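Local coordinates for hypothetical protein, IPT/TIG domain protein (Bacteroides ovatus, PDB 4HW6) that is of unknown function but probably serves in carbohydrate or other nutrient binding, joining an IPT/TIG domain to a six-bladed beta-propeller, at residues G336-I341 and H403-A408; D139-M144 and H424-I429; N275-W280 and Y288-G293; W324-G329 and T366-T371. One frame throughout, in Å; residues are numbered along the deposited sequence.

All four contacts lie in the beta-propeller. Contact 1 lies in the inner part, where the inner strands of two successive blades run side by side. Contact 2 lies about 9 Å from it, centre to centre, and is joined by two probable hydrogen bonds, Gln339 NE2 to Met144 O and Ser406 OG to Ile141 O, each 2.8 Å. Contact 3, about 10 Å from contact 1, is a hairpin within the blade before the one that contains 336-341; its Asn292 ND2 reaches Pro337 O at 2.8 Å. Contact 4 is about 13 Å from contact 1, in the blade of 336-341, and touches it by packing, Ile407 against Val367. Contacts 2 and 4 are about 21 Å apart.

Contact 1 of 4, residues G336-I341 and H403-A408; sequences GPNQGI and HPTSIA
This is a buried contact between the inner strands of two neighbouring propeller blades. Strands 337-341 and 404-408 run in nearly the same direction, 8° apart, yet they belong to different sheets. One backbone bond joins them: Gln339 N donates to Thr405 O at 3.0 Å, almost along the C=O axis. Beyond it the Gln339 side chain takes over. Its CG is anti to the backbone N and the chain is extended, so the amide reaches over the neighbouring strand. OE1 accepts from Ile407 N at 3.1 Å. The bond is nearly straight (162° at the hydrogen), but the donor lies above the amide carbonyl plane, not on a lone pair. The other end, NE2, donates to Met144 O in a third blade. An alanine here would probably leave Ile407 N and Met144 O without these partners and loosen the junction of the three blades. Before the backbone bond Asn338 lies alongside Thr405, with OD1 3.7 Å from CG2. That OD1 is also hydrogen-bonded to Arg143 NH1, and ND2 is tied back to Gly336 O. After it Ile341 crosses Ile407 obliquely, CD1 to CG1 3.9 Å. Such side-by-side inner strands are characteristic of the central channel wall of a beta-propeller.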
# COMPACT_ATOMS: atom_id res chain seq x y z
N GLY A 336 1.44 8.91 -17.18
CA GLY A 336 2.10 7.63 -16.94
C GLY A 336 1.58 6.83 -15.79
O GLY A 336 2.35 6.37 -14.95
N PRO A 337 0.25 6.59 -15.77
CA PRO A 337 -0.29 5.76 -14.70
C PRO A 337 0.28 4.35 -14.84
O PRO A 337 0.28 3.79 -15.93
CB PRO A 337 -1.79 5.76 -14.99
CG PRO A 337 -1.91 6.00 -16.46
CD PRO A 337 -0.77 6.96 -16.74
N ASN A 338 0.80 3.81 -13.76
CA ASN A 338 1.47 2.54 -13.77
C ASN A 338 0.69 1.50 -12.97
O ASN A 338 -0.38 1.11 -13.45
CB ASN A 338 2.96 2.67 -13.43
CG ASN A 338 3.81 2.77 -14.70
OD1 ASN A 338 4.37 1.77 -15.14
ND2 ASN A 338 3.84 3.95 -15.34
N GLN A 339 1.15 1.06 -11.80
CA GLN A 339 0.39 0.07 -11.07
C GLN A 339 -0.72 0.73 -10.25
O GLN A 339 -0.58 1.87 -9.80
CB GLN A 339 1.29 -0.74 -10.14
CG GLN A 339 0.58 -1.91 -9.50
CD GLN A 339 1.51 -2.89 -8.80
OE1 GLN A 339 2.63 -2.54 -8.43
NE2 GLN A 339 1.03 -4.13 -8.62
N GLY A 340 -1.85 0.04 -10.16
CA GLY A 340 -2.88 0.38 -9.21
C GLY A 340 -3.43 -0.78 -8.43
O GLY A 340 -3.35 -1.92 -8.87
N ILE A 341 -4.04 -0.47 -7.29
CA ILE A 341 -4.64 -1.47 -6.42
C ILE A 341 -5.94 -0.97 -5.83
O ILE A 341 -6.14 0.23 -5.66
CB ILE A 341 -3.71 -1.86 -5.26
CG1 ILE A 341 -3.28 -0.60 -4.46
CG2 ILE A 341 -2.49 -2.61 -5.80
CD1 ILE A 341 -2.60 -0.93 -3.15
N HIS A 403 9.38 9.14 -10.07
CA HIS A 403 8.86 8.00 -10.83
C HIS A 403 8.31 6.89 -9.93
O HIS A 403 8.72 5.72 -9.99
CB HIS A 403 9.91 7.50 -11.82
CG HIS A 403 10.17 8.47 -12.92
ND1 HIS A 403 11.42 8.65 -13.47
CD2 HIS A 403 9.34 9.30 -13.59
CE1 HIS A 403 11.35 9.57 -14.42
NE2 HIS A 403 10.09 9.97 -14.52
N PRO A 404 7.33 7.25 -9.09
CA PRO A 404 6.66 6.21 -8.36
C PRO A 404 5.92 5.32 -9.35
O PRO A 404 5.21 5.83 -10.21
CB PRO A 404 5.67 6.98 -7.48
CG PRO A 404 5.42 8.26 -8.18
CD PRO A 404 6.65 8.55 -8.98
N THR A 405 6.05 4.00 -9.21
CA THR A 405 5.61 3.08 -10.25
C THR A 405 4.75 1.93 -9.74
O THR A 405 3.70 1.63 -10.30
CB THR A 405 6.84 2.54 -11.00
OG1 THR A 405 7.57 3.64 -11.54
CG2 THR A 405 6.45 1.60 -12.12
N SER A 406 5.19 1.29 -8.68
CA SER A 406 4.53 0.15 -8.11
C SER A 406 3.90 0.51 -6.77
O SER A 406 4.32 1.46 -6.08
CB SER A 406 5.53 -1.00 -8.00
OG SER A 406 6.63 -0.64 -7.18
N ILE A 407 2.87 -0.25 -6.39
CA ILE A 407 2.13 0.02 -5.19
C ILE A 407 1.56 -1.28 -4.61
O ILE A 407 1.11 -2.18 -5.32
CB ILE A 407 1.04 1.10 -5.42
CG1 ILE A 407 0.33 1.49 -4.12
CG2 ILE A 407 0.04 0.64 -6.51
CD1 ILE A 407 -0.55 2.73 -4.25
N ALA A 408 1.57 -1.36 -3.28
CA ALA A 408 0.91 -2.44 -2.55
C ALA A 408 0.32 -1.88 -1.26
O ALA A 408 0.81 -0.87 -0.72
CB ALA A 408 1.90 -3.56 -2.26

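Contact 2 of 4, residues D139-M144 and H424-I429; sequences DNIWRM and HRVRKI
The contact belongs to the interface between the first blade and the blade that closes the propeller. Residues 139-144 lead into the inner strand of one blade. Residues 425-429 lie on strand 425-431, with His424 just before it; this strand is flanked by strand 109-115 from the other end of the propeller chain. No hydrogen bond crosses between the two segments. Ile141 carries the contact from the first side. Its CG1 is anti to the carbonyl carbon, and CD1 comes down on the backbone of the partner, 3.2 Å from Arg425 O, which is tight. The same methyl lies 4.1 Å from Val426 CG2. The other branch of Val426, CG1, is met by CE of Met144, a selenomethionine in this crystal, also at 4.1 Å. The extended Met144 chain crosses the valine obliquely. Val426 thus has one methyl on Ile141 and the other on Met144. At the far end Asp139 O lies at the edge of the His424 ring, 3.8 Å from ND1. That nitrogen is hydrogen-bonded to Phe138 O, and the ring stacks on Trp125. A bulge marks each segment. Trp142 and Arg143 both face Val158 in a classic bulge, while His424, with positive phi, and Arg425 face Asp420 in a G1 bulge. Apolar side chains packed between neighbouring blades are characteristic of a beta-propeller, here at the blade that closes the ring.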
# COMPACT_ATOMS: atom_id res chain seq x y z
N ASP A 139 17.22 -1.39 -8.26
CA ASP A 139 17.31 -0.91 -9.65
C ASP A 139 15.97 -0.57 -10.27
O ASP A 139 15.87 0.42 -10.98
CB ASP A 139 18.03 -1.92 -10.56
CG ASP A 139 19.53 -1.93 -10.36
OD1 ASP A 139 20.14 -0.91 -9.92
OD2 ASP A 139 20.12 -2.98 -10.69
N ASN A 140 14.95 -1.37 -10.02
CA ASN A 140 13.67 -1.19 -10.72
C ASN A 140 12.54 -1.87 -9.99
O ASN A 140 12.39 -3.10 -10.06
CB ASN A 140 13.79 -1.74 -12.14
CG ASN A 140 12.61 -1.39 -13.02
OD1 ASN A 140 11.67 -0.72 -12.59
ND2 ASN A 140 12.66 -1.82 -14.28
N ILE A 141 11.73 -1.07 -9.30
CA ILE A 141 10.62 -1.61 -8.53
C ILE A 141 9.34 -1.49 -9.39
O ILE A 141 8.56 -0.56 -9.25
CB ILE A 141 10.48 -0.89 -7.17
CG1 ILE A 141 11.83 -0.74 -6.45
CG2 ILE A 141 9.53 -1.68 -6.27
CD1 ILE A 141 11.81 0.32 -5.34
N TRP A 142 9.15 -2.45 -10.29
CA TRP A 142 8.28 -2.25 -11.43
C TRP A 142 6.81 -2.58 -11.12
O TRP A 142 5.92 -1.79 -11.41
CB TRP A 142 8.82 -3.05 -12.63
CG TRP A 142 7.96 -2.96 -13.85
CD1 TRP A 142 7.25 -3.98 -14.41
CD2 TRP A 142 7.70 -1.81 -14.63
NE1 TRP A 142 6.56 -3.53 -15.50
CE2 TRP A 142 6.80 -2.19 -15.66
CE3 TRP A 142 8.13 -0.48 -14.58
CZ2 TRP A 142 6.35 -1.30 -16.62
CZ3 TRP A 142 7.68 0.41 -15.54
CH2 TRP A 142 6.78 -0.01 -16.54
N ARG A 143 6.56 -3.78 -10.60
CA ARG A 143 5.22 -4.19 -10.17
C ARG A 143 5.35 -5.04 -8.91
O ARG A 143 6.14 -6.00 -8.89
CB ARG A 143 4.50 -5.03 -11.23
CG ARG A 143 4.27 -4.36 -12.56
CD ARG A 143 3.20 -3.28 -12.48
NE ARG A 143 2.95 -2.66 -13.79
CZ ARG A 143 3.45 -1.50 -14.22
NH1 ARG A 143 4.28 -0.78 -13.49
NH2 ARG A 143 3.10 -1.05 -15.42
N MSE A 144 4.55 -4.72 -7.89
CA MSE A 144 4.55 -5.42 -6.60
C MSE A 144 3.34 -6.30 -6.41
O MSE A 144 2.25 -6.01 -6.93
CB MSE A 144 4.47 -4.41 -5.44
CG MSE A 144 5.63 -3.60 -5.21
SE MSE A 144 5.14 -2.27 -3.83
CE MSE A 144 6.97 -1.67 -3.62
N HIS A 424 15.11 4.67 -6.04
CA HIS A 424 15.67 3.35 -5.78
C HIS A 424 15.33 2.83 -4.41
O HIS A 424 16.06 2.03 -3.83
CB HIS A 424 17.16 3.39 -6.08
CG HIS A 424 17.44 3.83 -7.48
ND1 HIS A 424 17.20 3.02 -8.57
CD2 HIS A 424 17.86 5.02 -7.98
CE1 HIS A 424 17.46 3.70 -9.69
NE2 HIS A 424 17.86 4.91 -9.35
N ARG A 425 14.15 3.24 -3.94
CA ARG A 425 13.69 2.91 -2.61
C ARG A 425 12.24 2.48 -2.61
O ARG A 425 11.45 2.94 -3.46
CB ARG A 425 13.82 4.15 -1.71
CG ARG A 425 15.24 4.57 -1.36
CD ARG A 425 15.17 6.01 -0.91
NE ARG A 425 16.41 6.59 -0.45
CZ ARG A 425 17.16 7.47 -1.12
NH1 ARG A 425 16.89 7.85 -2.39
NH2 ARG A 425 18.23 7.97 -0.50
N VAL A 426 11.89 1.65 -1.63
CA VAL A 426 10.50 1.44 -1.24
C VAL A 426 10.12 2.48 -0.19
O VAL A 426 10.72 2.55 0.89
CB VAL A 426 10.25 0.03 -0.67
CG1 VAL A 426 8.78 -0.15 -0.32
CG2 VAL A 426 10.70 -1.05 -1.65
N ARG A 427 9.13 3.28 -0.52
CA ARG A 427 8.60 4.30 0.37
C ARG A 427 7.36 3.71 1.06
O ARG A 427 6.75 2.75 0.58
CB ARG A 427 8.21 5.55 -0.40
CG ARG A 427 9.28 6.13 -1.33
CD ARG A 427 10.43 6.77 -0.59
NE ARG A 427 10.11 8.07 0.01
CZ ARG A 427 9.88 9.21 -0.64
NH1 ARG A 427 9.99 9.31 -1.94
NH2 ARG A 427 9.60 10.30 0.04
N LYS A 428 7.04 4.25 2.23
CA LYS A 428 5.85 3.84 2.98
C LYS A 428 4.93 5.03 3.19
O LYS A 428 5.39 6.15 3.44
CB LYS A 428 6.28 3.24 4.30
CG LYS A 428 5.17 2.79 5.24
CD LYS A 428 5.85 2.10 6.43
CE LYS A 428 4.96 1.94 7.63
NZ LYS A 428 5.75 1.31 8.74
N ILE A 429 3.62 4.80 3.05
CA ILE A 429 2.63 5.81 3.43
C ILE A 429 1.81 5.23 4.58
O ILE A 429 1.18 4.18 4.43
CB ILE A 429 1.69 6.23 2.27
CG1 ILE A 429 2.49 6.74 1.06
CG2 ILE A 429 0.70 7.30 2.76
CD1 ILE A 429 1.64 7.10 -0.15

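Contact 3 of 4, residues N275-W280 and Y288-G293; sequences NFHIVW and YIIYNG
The most unusual feature is the open end of this hairpin, away from its turn, where Asn292 folds back across the partner strand and two waters fill in the bonding. Tyr291 is the centre of an inverse gamma turn, which takes the chain out of the regular antiparallel pairing. Asn292 N still gives a weak bond to Asn275 O. Water 1 donates to the same oxygen and accepts from Gly293 N at 2.9 Å. Asn292 CG is anti to the carbonyl carbon, which puts OD1 over the backbone of Asn275 and Phe276. Water 2 lies 2.7 Å from that OD1 and 2.8 Å from Phe276 O. Asn292 ND2 turns the other way, to Pro337 O. Further along, the pairing is regular. His277 and Ile290 form a hydrogen-bonded pair, with Ile290 N to His277 O at 2.8 Å, and Val279 and Tyr288 form the next hydrogen-bonded pair. Phe276 and Tyr291 are a non-hydrogen-bonded pair whose rings make a T-shaped stack. The Phe276 edge points at the tyrosine face, CE1 lying over the ring centre, with the planes at 80° and the centroids 4.8 Å apart. Ile278 and Ile289 continue this face. An alanine in place of Tyr291 would remove the ring and its hydroxyl, and would probably leave the Phe276 edge less well packed and Asp270 without this partner. On the other face, His277, Val279 and Ile290 pack against strand 337-344 of the next blade. Strand 296-301 flanks the hairpin, and Tyr298 from it stacks on Tyr291.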
# COMPACT_ATOMS: atom_id res chain seq x y z
N ASN A 275 2.06 -0.31 -23.25
CA ASN A 275 2.01 -1.07 -22.03
C ASN A 275 0.62 -0.91 -21.44
O ASN A 275 0.06 0.20 -21.43
CB ASN A 275 3.03 -0.52 -21.01
CG ASN A 275 4.44 -1.00 -21.25
OD1 ASN A 275 4.73 -1.68 -22.23
ND2 ASN A 275 5.34 -0.63 -20.36
N PHE A 276 0.08 -2.00 -20.90
CA PHE A 276 -1.18 -1.96 -20.17
C PHE A 276 -0.98 -2.72 -18.87
O PHE A 276 -0.14 -3.60 -18.79
CB PHE A 276 -2.32 -2.62 -20.98
CG PHE A 276 -2.55 -1.96 -22.31
CD1 PHE A 276 -3.24 -0.76 -22.39
CD2 PHE A 276 -2.02 -2.51 -23.48
CE1 PHE A 276 -3.40 -0.12 -23.61
CE2 PHE A 276 -2.20 -1.89 -24.69
CZ PHE A 276 -2.90 -0.69 -24.76
N HIS A 277 -1.78 -2.37 -17.88
CA HIS A 277 -1.83 -3.11 -16.63
C HIS A 277 -3.28 -3.29 -16.28
O HIS A 277 -4.01 -2.32 -16.12
CB HIS A 277 -1.12 -2.35 -15.52
CG HIS A 277 -1.02 -3.11 -14.24
ND1 HIS A 277 -0.31 -4.28 -14.13
CD2 HIS A 277 -1.59 -2.90 -13.03
CE1 HIS A 277 -0.43 -4.75 -12.90
NE2 HIS A 277 -1.20 -3.93 -12.21
N ILE A 278 -3.68 -4.54 -16.15
CA ILE A 278 -5.06 -4.90 -15.85
C ILE A 278 -5.17 -5.30 -14.39
O ILE A 278 -4.33 -6.04 -13.89
CB ILE A 278 -5.53 -6.03 -16.78
CG1 ILE A 278 -5.52 -5.57 -18.24
CG2 ILE A 278 -6.98 -6.47 -16.42
CD1 ILE A 278 -5.74 -6.68 -19.26
N VAL A 279 -6.18 -4.78 -13.70
CA VAL A 279 -6.42 -5.12 -12.30
C VAL A 279 -7.91 -5.42 -12.10
O VAL A 279 -8.77 -4.55 -12.33
CB VAL A 279 -6.02 -3.97 -11.32
CG1 VAL A 279 -6.08 -4.49 -9.90
CG2 VAL A 279 -4.63 -3.38 -11.63
N TRP A 280 -8.22 -6.64 -11.66
CA TRP A 280 -9.59 -7.04 -11.35
C TRP A 280 -10.09 -6.34 -10.08
O TRP A 280 -9.39 -6.27 -9.06
CB TRP A 280 -9.72 -8.57 -11.21
CG TRP A 280 -9.69 -9.25 -12.53
CD1 TRP A 280 -8.63 -9.89 -13.10
CD2 TRP A 280 -10.73 -9.23 -13.50
NE1 TRP A 280 -8.97 -10.36 -14.35
CE2 TRP A 280 -10.25 -9.93 -14.63
CE3 TRP A 280 -12.02 -8.70 -13.52
CZ2 TRP A 280 -11.03 -10.11 -15.77
CZ3 TRP A 280 -12.78 -8.86 -14.66
CH2 TRP A 280 -12.28 -9.57 -15.77
N TYR A 288 -10.15 -2.74 -14.18
CA TYR A 288 -9.54 -1.60 -14.83
C TYR A 288 -8.43 -2.04 -15.77
O TYR A 288 -7.66 -2.96 -15.47
CB TYR A 288 -8.98 -0.60 -13.83
CG TYR A 288 -10.00 0.29 -13.15
CD1 TYR A 288 -11.04 0.89 -13.84
CD2 TYR A 288 -9.92 0.54 -11.80
CE1 TYR A 288 -11.98 1.71 -13.19
CE2 TYR A 288 -10.83 1.35 -11.14
CZ TYR A 288 -11.86 1.93 -11.83
OH TYR A 288 -12.79 2.71 -11.20
N ILE A 289 -8.35 -1.35 -16.89
CA ILE A 289 -7.25 -1.41 -17.80
C ILE A 289 -6.53 -0.06 -17.77
O ILE A 289 -7.07 0.97 -18.26
CB ILE A 289 -7.69 -1.69 -19.25
CG1 ILE A 289 -8.69 -2.85 -19.34
CG2 ILE A 289 -6.46 -1.95 -20.13
CD1 ILE A 289 -9.41 -2.90 -20.67
N ILE A 290 -5.35 -0.06 -17.16
CA ILE A 290 -4.52 1.13 -17.11
C ILE A 290 -3.71 1.23 -18.40
O ILE A 290 -2.96 0.31 -18.72
CB ILE A 290 -3.59 1.13 -15.90
CG1 ILE A 290 -4.40 0.93 -14.59
CG2 ILE A 290 -2.83 2.46 -15.85
CD1 ILE A 290 -3.52 0.80 -13.36
N TYR A 291 -3.92 2.31 -19.15
CA TYR A 291 -3.18 2.56 -20.38
C TYR A 291 -1.92 3.30 -19.95
O TYR A 291 -1.89 4.53 -19.87
CB TYR A 291 -3.98 3.39 -21.38
CG TYR A 291 -5.07 2.71 -22.17
CD1 TYR A 291 -5.88 1.71 -21.62
CD2 TYR A 291 -5.31 3.08 -23.49
CE1 TYR A 291 -6.87 1.09 -22.38
CE2 TYR A 291 -6.31 2.49 -24.25
CZ TYR A 291 -7.10 1.50 -23.68
OH TYR A 291 -8.09 0.90 -24.46
N ASN A 292 -0.88 2.55 -19.61
CA ASN A 292 0.31 3.14 -19.02
C ASN A 292 0.97 4.19 -19.90
O ASN A 292 1.48 5.18 -19.40
CB ASN A 292 1.37 2.07 -18.66
CG ASN A 292 0.81 0.89 -17.90
OD1 ASN A 292 0.99 -0.25 -18.32
ND2 ASN A 292 0.15 1.14 -16.76
N GLY A 293 0.98 3.96 -21.21
CA GLY A 293 1.58 4.86 -22.15
C GLY A 293 0.65 5.90 -22.75
O GLY A 293 1.14 6.80 -23.42
O HOH W 1 -0.86 2.47 -22.87
O HOH W 2 2.24 -2.52 -17.71

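Contact 4 of 4, residues W324-G329 and T366-T371; sequences WVDGMG and TVRVLT
A salt bridge between Asp326 and Arg368 is the strongest interaction here. Arg368 NH2 donates to Asp326 OD1 at 2.7 Å, close to the guanidinium plane, and meets the anti lone pair of the carboxylate oxygen. NE adds a weak bond to the same OD1 at 3.4 Å. The carboxylate is turned 44° from the guanidinium, so the two groups are not coplanar, and one oxygen takes both N-H groups. NH2 also gives a weak bond to the backbone Val325 O at 3.0 Å. The arginine chain is bent at its third torsion, chi3 79°, which turns the head toward the loop at 324-326. NH1 points elsewhere and is held by a salt bridge to Asp361 and a bond to Arg333 O. Asp326 OD1 takes a further hydrogen bond from Thr378, the residue that also bonds Trp324 NE1. Around this polar core comes the packing. Trp324 CD1 sits over the centre of one guanidinium face, 3.7 Å from CZ, with the ring inclined at 53°. Its NE1 lies 4.0 Å from Thr366 CG2, and the two side chains cross at about a right angle. The indole also makes a cation-pi contact with Arg382. With two carboxylates and two backbone carbonyls about it, the buried guanidinium is very likely charged, and it links the loop at 324-326 to strand 366-370 within one blade.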
# COMPACT_ATOMS: atom_id res chain seq x y z
N TRP A 324 -1.14 16.56 -15.28
CA TRP A 324 -1.48 16.39 -13.88
C TRP A 324 -2.65 17.31 -13.59
O TRP A 324 -2.48 18.49 -13.25
CB TRP A 324 -0.30 16.68 -12.95
CG TRP A 324 -0.71 16.52 -11.51
CD1 TRP A 324 -1.05 15.38 -10.89
CD2 TRP A 324 -0.85 17.56 -10.56
NE1 TRP A 324 -1.39 15.62 -9.59
CE2 TRP A 324 -1.26 16.96 -9.35
CE3 TRP A 324 -0.66 18.95 -10.60
CZ2 TRP A 324 -1.51 17.70 -8.20
CZ3 TRP A 324 -0.88 19.68 -9.45
CH2 TRP A 324 -1.29 19.05 -8.26
N VAL A 325 -3.86 16.79 -13.77
CA VAL A 325 -5.08 17.55 -13.55
C VAL A 325 -6.05 16.64 -12.79
O VAL A 325 -6.49 15.60 -13.30
CB VAL A 325 -5.71 18.04 -14.87
CG1 VAL A 325 -7.00 18.79 -14.58
CG2 VAL A 325 -4.74 18.92 -15.66
N ASP A 326 -6.35 17.01 -11.55
CA ASP A 326 -7.39 16.30 -10.79
C ASP A 326 -8.75 16.74 -11.31
O ASP A 326 -8.93 17.86 -11.81
CB ASP A 326 -7.25 16.55 -9.29
CG ASP A 326 -6.01 15.90 -8.67
OD1 ASP A 326 -5.50 14.91 -9.19
OD2 ASP A 326 -5.57 16.37 -7.62
N GLY A 327 -9.75 15.86 -11.18
CA GLY A 327 -11.10 16.21 -11.56
C GLY A 327 -11.93 14.98 -11.86
O GLY A 327 -11.59 13.86 -11.47
N MSE A 328 -13.02 15.20 -12.59
CA MSE A 328 -14.04 14.20 -12.75
C MSE A 328 -13.81 13.48 -14.07
O MSE A 328 -13.80 14.12 -15.12
CB MSE A 328 -15.42 14.85 -12.73
CG MSE A 328 -16.52 13.87 -12.84
SE MSE A 328 -16.57 12.64 -11.28
CE MSE A 328 -16.52 13.86 -10.11
N GLY A 329 -13.62 12.17 -14.00
CA GLY A 329 -13.56 11.33 -15.19
C GLY A 329 -12.62 11.83 -16.28
O GLY A 329 -11.43 12.04 -16.05
N THR A 366 3.21 11.19 -8.54
CA THR A 366 2.20 11.14 -7.50
C THR A 366 1.61 9.75 -7.30
O THR A 366 1.68 8.86 -8.18
CB THR A 366 1.05 12.13 -7.80
OG1 THR A 366 0.49 11.83 -9.09
CG2 THR A 366 1.55 13.57 -7.78
N VAL A 367 1.01 9.57 -6.14
CA VAL A 367 0.05 8.53 -5.89
C VAL A 367 -1.32 9.20 -5.96
O VAL A 367 -1.55 10.25 -5.32
CB VAL A 367 0.27 7.85 -4.52
CG1 VAL A 367 -0.81 6.79 -4.28
CG2 VAL A 367 1.68 7.22 -4.44
N ARG A 368 -2.22 8.64 -6.76
CA ARG A 368 -3.53 9.24 -7.03
C ARG A 368 -4.61 8.24 -6.69
O ARG A 368 -4.32 7.05 -6.49
CB ARG A 368 -3.61 9.76 -8.48
CG ARG A 368 -2.51 10.79 -8.73
CD ARG A 368 -2.48 11.38 -10.13
NE ARG A 368 -3.50 12.40 -10.29
CZ ARG A 368 -3.76 12.96 -11.46
NH1 ARG A 368 -3.05 12.63 -12.53
NH2 ARG A 368 -4.70 13.87 -11.57
N VAL A 369 -5.85 8.72 -6.60
CA VAL A 369 -6.99 7.86 -6.28
C VAL A 369 -8.06 8.07 -7.30
O VAL A 369 -8.39 9.22 -7.62
CB VAL A 369 -7.55 8.16 -4.89
CG1 VAL A 369 -8.62 7.15 -4.52
CG2 VAL A 369 -6.44 8.14 -3.86
N LEU A 370 -8.61 6.96 -7.81
CA LEU A 370 -9.80 6.97 -8.66
C LEU A 370 -10.94 6.39 -7.84
O LEU A 370 -10.88 5.24 -7.39
CB LEU A 370 -9.53 6.13 -9.91
CG LEU A 370 -10.72 5.92 -10.87
CD1 LEU A 370 -11.29 7.24 -11.38
CD2 LEU A 370 -10.25 5.04 -12.03
N THR A 371 -11.99 7.18 -7.64
CA THR A 371 -13.13 6.75 -6.84
C THR A 371 -14.17 6.11 -7.73
O THR A 371 -14.10 6.23 -8.96
CB THR A 371 -13.74 7.92 -6.08
OG1 THR A 371 -14.37 8.82 -7.01
CG2 THR A 371 -12.65 8.67 -5.32